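Local coordinates for protein gamma-glutamyl phosphate reductase (Thermotoga maritima, PDB 1O20) that probably catalyses the NADPH-dependent reduction of L-glutamyl 5-phosphate to L-glutamate gamma-semialdehyde, the second step of proline biosynthesis from glutamate, at residues Pro264-Ala269 with Ser379-Asp384; Gly237-Phe242 with Thr348-Ser353. All coordinates share one frame; numbering follows the deposited sequence.

Interaction 1. Residues Pro264-Ala269 with Ser379-Asp384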
loop_
_atom_site.group_PDB
_atom_site.type_symbol
_atom_site.label_atom_id
_atom_site.label_comp_id
_atom_site.label_asym_id
_atom_site.label_seq_id
_atom_site.Cartn_x
_atom_site.Cartn_y
_atom_site.Cartn_z
ATOM N N PRO A 264 8.236 -4.135 12.899
ATOM C CA PRO A 264 7.430 -5.361 13.044
ATOM C C PRO A 264 5.909 -5.179 12.846
ATOM O O PRO A 264 5.247 -6.158 12.476
ATOM C CB PRO A 264 7.729 -5.834 14.463
ATOM C CG PRO A 264 8.678 -4.790 15.096
ATOM C CD PRO A 264 9.008 -3.780 14.111
ATOM N N GLY A 265 5.397 -3.962 13.084
ATOM C CA GLY A 265 3.986 -3.620 12.926
ATOM C C GLY A 265 3.466 -3.394 11.491
ATOM O O GLY A 265 2.269 -3.241 11.299
ATOM N N THR A 266 4.339 -3.384 10.491
ATOM C CA THR A 266 3.905 -3.183 9.099
ATOM C C THR A 266 4.056 -4.493 8.265
ATOM O O THR A 266 4.822 -5.401 8.589
ATOM C CB THR A 266 4.616 -1.934 8.495
ATOM O OG1 THR A 266 3.996 -1.567 7.234
ATOM C CG2 THR A 266 6.046 -2.230 8.141
ATOM N N CYS A 267 3.273 -4.648 7.214
ATOM C CA CYS A 267 3.029 -6.023 6.779
ATOM C C CYS A 267 4.117 -6.634 5.879
ATOM O O CYS A 267 4.042 -7.838 5.572
ATOM C CB CYS A 267 1.653 -6.130 6.148
ATOM S SG CYS A 267 1.605 -5.055 4.766
ATOM N N ASN A 268 5.137 -5.856 5.488
ATOM C CA ASN A 268 6.283 -6.419 4.754
ATOM C C ASN A 268 7.382 -6.972 5.728
ATOM O O ASN A 268 8.429 -7.429 5.302
ATOM C CB ASN A 268 6.825 -5.399 3.717
ATOM C CG ASN A 268 7.424 -4.155 4.359
ATOM O OD1 ASN A 268 7.756 -4.149 5.572
ATOM N ND2 ASN A 268 7.543 -3.081 3.573
ATOM N N ALA A 269 7.123 -6.907 7.028
ATOM C CA ALA A 269 7.933 -7.564 8.046
ATOM C C ALA A 269 7.955 -9.071 7.787
ATOM O O ALA A 269 6.926 -9.681 7.504
ATOM C CB ALA A 269 7.348 -7.290 9.414
ATOM N N SER A 379 16.348 -7.916 2.163
ATOM C CA SER A 379 15.284 -7.807 3.134
ATOM C C SER A 379 13.943 -7.613 2.449
ATOM O O SER A 379 13.857 -6.940 1.397
ATOM C CB SER A 379 15.561 -6.627 4.058
ATOM O OG SER A 379 14.574 -6.486 5.059
ATOM N N THR A 380 12.884 -8.150 3.063
ATOM C CA THR A 380 11.505 -7.925 2.581
ATOM C C THR A 380 10.991 -6.494 2.905
ATOM O O THR A 380 9.932 -6.093 2.434
ATOM C CB THR A 380 10.534 -8.953 3.192
ATOM O OG1 THR A 380 10.683 -8.995 4.600
ATOM C CG2 THR A 380 10.825 -10.389 2.754
ATOM N N ARG A 381 11.732 -5.756 3.734
ATOM C CA ARG A 381 11.415 -4.374 4.065
ATOM C C ARG A 381 11.404 -3.449 2.874
ATOM O O ARG A 381 10.925 -2.316 2.962
ATOM C CB ARG A 381 12.439 -3.835 5.061
ATOM C CG ARG A 381 12.262 -4.359 6.472
ATOM C CD ARG A 381 11.135 -3.674 7.223
ATOM N NE ARG A 381 11.351 -2.247 7.331
ATOM C CZ ARG A 381 10.421 -1.302 7.170
ATOM N NH1 ARG A 381 9.160 -1.610 6.901
ATOM N NH2 ARG A 381 10.772 -0.026 7.281
ATOM N N PHE A 382 11.972 -3.883 1.771
ATOM C CA PHE A 382 12.057 -3.023 0.625
ATOM C C PHE A 382 10.737 -2.920 -0.110
ATOM O O PHE A 382 10.632 -2.086 -0.992
ATOM C CB PHE A 382 13.140 -3.502 -0.332
ATOM C CG PHE A 382 14.548 -3.310 0.188
ATOM C CD1 PHE A 382 15.023 -2.055 0.516
ATOM C CD2 PHE A 382 15.411 -4.391 0.304
ATOM C CE1 PHE A 382 16.335 -1.891 0.980
ATOM C CE2 PHE A 382 16.669 -4.238 0.748
ATOM C CZ PHE A 382 17.149 -2.975 1.108
ATOM N N THR A 383 9.739 -3.747 0.220
ATOM C CA THR A 383 8.485 -3.745 -0.530
ATOM C C THR A 383 7.680 -2.505 -0.099
ATOM O O THR A 383 6.990 -2.526 0.931
ATOM C CB THR A 383 7.665 -4.986 -0.288
ATOM O OG1 THR A 383 8.410 -6.149 -0.681
ATOM C CG2 THR A 383 6.410 -4.960 -1.241
ATOM N N ASP A 384 7.829 -1.441 -0.892
ATOM C CA ASP A 384 7.433 -0.101 -0.498
ATOM C C ASP A 384 7.693 0.865 -1.650
ATOM O O ASP A 384 8.724 0.795 -2.326
ATOM C CB ASP A 384 8.248 0.296 0.741
ATOM C CG ASP A 384 8.174 1.784 1.049
ATOM O OD1 ASP A 384 9.034 2.560 0.546
ATOM O OD2 ASP A 384 7.254 2.247 1.752
#
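Asn268 meets Thr380, Arg381 and Thr383 with both its backbone carbonyl and its side-chain amide, and it buries far more surface in this contact than any other residue. Its CB points toward residues 379-384, and chi1 of 66° places CG between the backbone N and the carbonyl carbon. Asn268 ND2 donates to the backbone O of Thr383 at 2.8 Å; that oxygen lies in the amide plane, whereas the donor stands 37° above the carbonyl plane of Thr383. Asn268 OD1 accepts from Arg381 NH1 at 3.2 Å, on a lone pair in the amide carbonyl plane. On the backbone side, Thr380 OG1 donates to Asn268 O at 2.8 Å, nearly in line with the C=O bond (168°).

Arg381 starts away from residues 264-269, but its chain bends at chi2 and chi3, and its end comes back to the contact. Its NH1 lies 3.4 Å from Thr266 CG2, while NE is held by Gln262. An alanine in place of Asn268 would probably leave Thr383 O without this donor and Arg381 NH1 without this acceptor, the guanidinium being freer to turn at that end.

Each segment also has its own turn: Thr266-Ala269 is a type I beta turn, and Ser379 OG accepts from Arg381 N at 3.2 Å in an ST turn. The loop between helix 249-261 and strand 270-276 here meets the loop that follows strand 373-376. Thr380 packs on Ala259 of that helix and on Ser351 and Ser353 of strand 351-355, and Thr383 OG1 bonds to Tyr375.

Interaction 2. Residues Gly237-Phe242 with Thr348-Ser353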
loop_
_atom_site.group_PDB
_atom_site.type_symbol
_atom_site.label_atom_id
_atom_site.label_comp_id
_atom_site.label_asym_id
_atom_site.label_seq_id
_atom_site.Cartn_x
_atom_site.Cartn_y
_atom_site.Cartn_z
ATOM N N GLY A 237 0.543 -9.748 4.730
ATOM C CA GLY A 237 1.927 -10.021 4.371
ATOM C C GLY A 237 2.539 -11.046 5.313
ATOM O O GLY A 237 3.302 -10.702 6.215
ATOM N N ASN A 238 2.142 -12.298 5.118
ATOM C CA ASN A 238 2.811 -13.446 5.723
ATOM C C ASN A 238 4.061 -13.737 4.920
ATOM O O ASN A 238 4.047 -14.572 4.024
ATOM C CB ASN A 238 1.893 -14.671 5.733
ATOM C CG ASN A 238 2.440 -15.798 6.562
ATOM O OD1 ASN A 238 3.136 -15.565 7.577
ATOM N ND2 ASN A 238 2.120 -17.047 6.161
ATOM N N CYS A 239 5.142 -13.057 5.255
ATOM C CA CYS A 239 6.332 -13.042 4.417
ATOM C C CYS A 239 7.380 -14.020 4.934
ATOM O O CYS A 239 7.626 -14.080 6.167
ATOM C CB CYS A 239 6.904 -11.637 4.378
ATOM S SG CYS A 239 5.738 -10.440 3.697
ATOM N N HIS A 240 7.975 -14.786 4.027
ATOM C CA HIS A 240 8.993 -15.799 4.373
ATOM C C HIS A 240 10.350 -15.373 3.900
ATOM O O HIS A 240 10.482 -14.726 2.867
ATOM C CB HIS A 240 8.727 -17.158 3.731
ATOM C CG HIS A 240 7.392 -17.722 4.038
ATOM N ND1 HIS A 240 6.229 -17.141 3.606
ATOM C CD2 HIS A 240 7.031 -18.841 4.713
ATOM C CE1 HIS A 240 5.205 -17.833 4.061
ATOM N NE2 HIS A 240 5.665 -18.889 4.712
ATOM N N ILE A 241 11.362 -15.728 4.673
ATOM C CA ILE A 241 12.746 -15.705 4.254
ATOM C C ILE A 241 13.260 -17.140 4.338
ATOM O O ILE A 241 13.142 -17.781 5.392
ATOM C CB ILE A 241 13.584 -14.788 5.185
ATOM C CG1 ILE A 241 13.103 -13.328 5.084
ATOM C CG2 ILE A 241 15.046 -14.894 4.850
ATOM C CD1 ILE A 241 13.769 -12.446 6.119
ATOM N N PHE A 242 13.848 -17.629 3.249
ATOM C CA PHE A 242 14.489 -18.941 3.208
ATOM C C PHE A 242 16.002 -18.792 3.170
ATOM O O PHE A 242 16.539 -18.155 2.276
ATOM C CB PHE A 242 14.037 -19.709 1.956
ATOM C CG PHE A 242 14.860 -20.950 1.660
ATOM C CD1 PHE A 242 15.063 -21.900 2.626
ATOM C CD2 PHE A 242 15.400 -21.161 0.406
ATOM C CE1 PHE A 242 15.815 -23.053 2.348
ATOM C CE2 PHE A 242 16.153 -22.292 0.118
ATOM C CZ PHE A 242 16.347 -23.232 1.073
ATOM N N THR A 348 0.872 -15.235 1.459
ATOM C CA THR A 348 -0.280 -14.437 1.066
ATOM C C THR A 348 0.062 -13.576 -0.138
ATOM O O THR A 348 -0.653 -12.637 -0.454
ATOM C CB THR A 348 -0.731 -13.566 2.211
ATOM O OG1 THR A 348 0.364 -12.764 2.715
ATOM C CG2 THR A 348 -1.201 -14.445 3.406
ATOM N N GLY A 349 1.193 -13.854 -0.780
ATOM C CA GLY A 349 1.529 -13.196 -2.026
ATOM C C GLY A 349 2.058 -11.785 -1.875
ATOM O O GLY A 349 1.945 -10.980 -2.781
ATOM N N HIS A 350 2.665 -11.481 -0.735
ATOM C CA HIS A 350 3.226 -10.152 -0.516
ATOM C C HIS A 350 4.704 -10.122 -0.891
ATOM O O HIS A 350 5.062 -9.687 -1.992
ATOM C CB HIS A 350 2.981 -9.714 0.942
ATOM C CG HIS A 350 3.200 -8.255 1.198
ATOM N ND1 HIS A 350 4.440 -7.661 1.137
ATOM C CD2 HIS A 350 2.324 -7.267 1.528
ATOM C CE1 HIS A 350 4.322 -6.374 1.418
ATOM N NE2 HIS A 350 3.047 -6.103 1.646
ATOM N N SER A 351 5.554 -10.511 0.062
ATOM C CA SER A 351 6.979 -10.485 -0.082
ATOM C C SER A 351 7.593 -11.835 0.364
ATOM O O SER A 351 7.228 -12.379 1.386
ATOM C CB SER A 351 7.552 -9.334 0.745
ATOM O OG SER A 351 6.997 -8.126 0.294
ATOM N N GLU A 352 8.539 -12.340 -0.430
ATOM C CA GLU A 352 9.240 -13.601 -0.157
ATOM C C GLU A 352 10.702 -13.446 -0.553
ATOM O O GLU A 352 11.003 -12.856 -1.591
ATOM C CB GLU A 352 8.588 -14.760 -0.940
ATOM C CG GLU A 352 7.082 -14.857 -0.808
ATOM C CD GLU A 352 6.579 -15.207 0.596
ATOM O OE1 GLU A 352 7.410 -15.505 1.475
ATOM O OE2 GLU A 352 5.346 -15.155 0.824
ATOM N N SER A 353 11.600 -14.003 0.253
ATOM C CA SER A 353 13.034 -13.858 0.057
ATOM C C SER A 353 13.831 -15.160 0.192
ATOM O O SER A 353 13.546 -16.016 1.056
ATOM C CB SER A 353 13.589 -12.850 1.036
ATOM O OG SER A 353 14.985 -12.641 0.776
HETATM O O HOH W 1 3.852 -13.071 1.347
#
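Neighbouring parallel strands in a seven-stranded sheet, consistent with the catalytic domain of the aldehyde dehydrogenase superfamily, meet here through His240 and Ile241 on one side and Glu352 and Ser353 on the other. The axes of 239-242 and 351-353 approach to 4.8 Å and run at 8° to each other. Two backbone bonds flank Ile241: Ser353 N donates to His240 O at 2.9 Å, and Phe242 N to Ser353 O at 2.7 Å.

Earlier in the ladder a side chain intervenes. His240 N donates to Glu352 OE1 at 2.7 Å, and His240 ND1 reaches the same Glu352 OE1 at 2.9 Å. Both use its syn side but come from opposite faces of the carboxylate plane. Glu352 is bent at chi2 (-66°), which turns CD back toward His240, and the ring and carboxylate planes stand 43° apart.

Before the strands, Thr348 OG1 accepts from Asn238 N at 3.0 Å and also bonds to Val236 O. A water accepts from His350 N at 2.9 Å and lies within bonding range of Asn238 O and Glu352 OE2. Cys239 SG packs obliquely on the His350 ring, 4.6 Å from its centroid, while CB of His350 rests on Gly237 CA.

With two donors on OE1, and with Ser347 OG and the water at OE2, the buried carboxylate is well provided with partners and is probably ionised. His240 ND1 is the donor in its bond and so carries a proton; the nearby negative charge would be expected to polarise the ring, while the bond to Glu352 OE1 probably limits its rotation.

In the fold
Interaction 2 lies inside the parallel sheet and is the more buried of the two, joining adjacent strands 239-243 and 351-355. Interaction 1 is partly buried and joins loops, one leading into strand 270-276 and the other following strand 373-376. The strands next to these segments, 270-276, 239-243, 351-355 and 373-376, are consecutive in the sheet. The centres of the two contacts are about 9 Å apart, and the contacts touch. Thr383 OG1 and Ser351 OG, 2.6 Å apart, probably share a hydrogen bond, and Asn268 CB packs against His350 CE1 at 3.5 Å. Amide, hydroxyl and guanidinium groups serve the loop contact; the strand pair combines backbone bonds with a buried carboxylate.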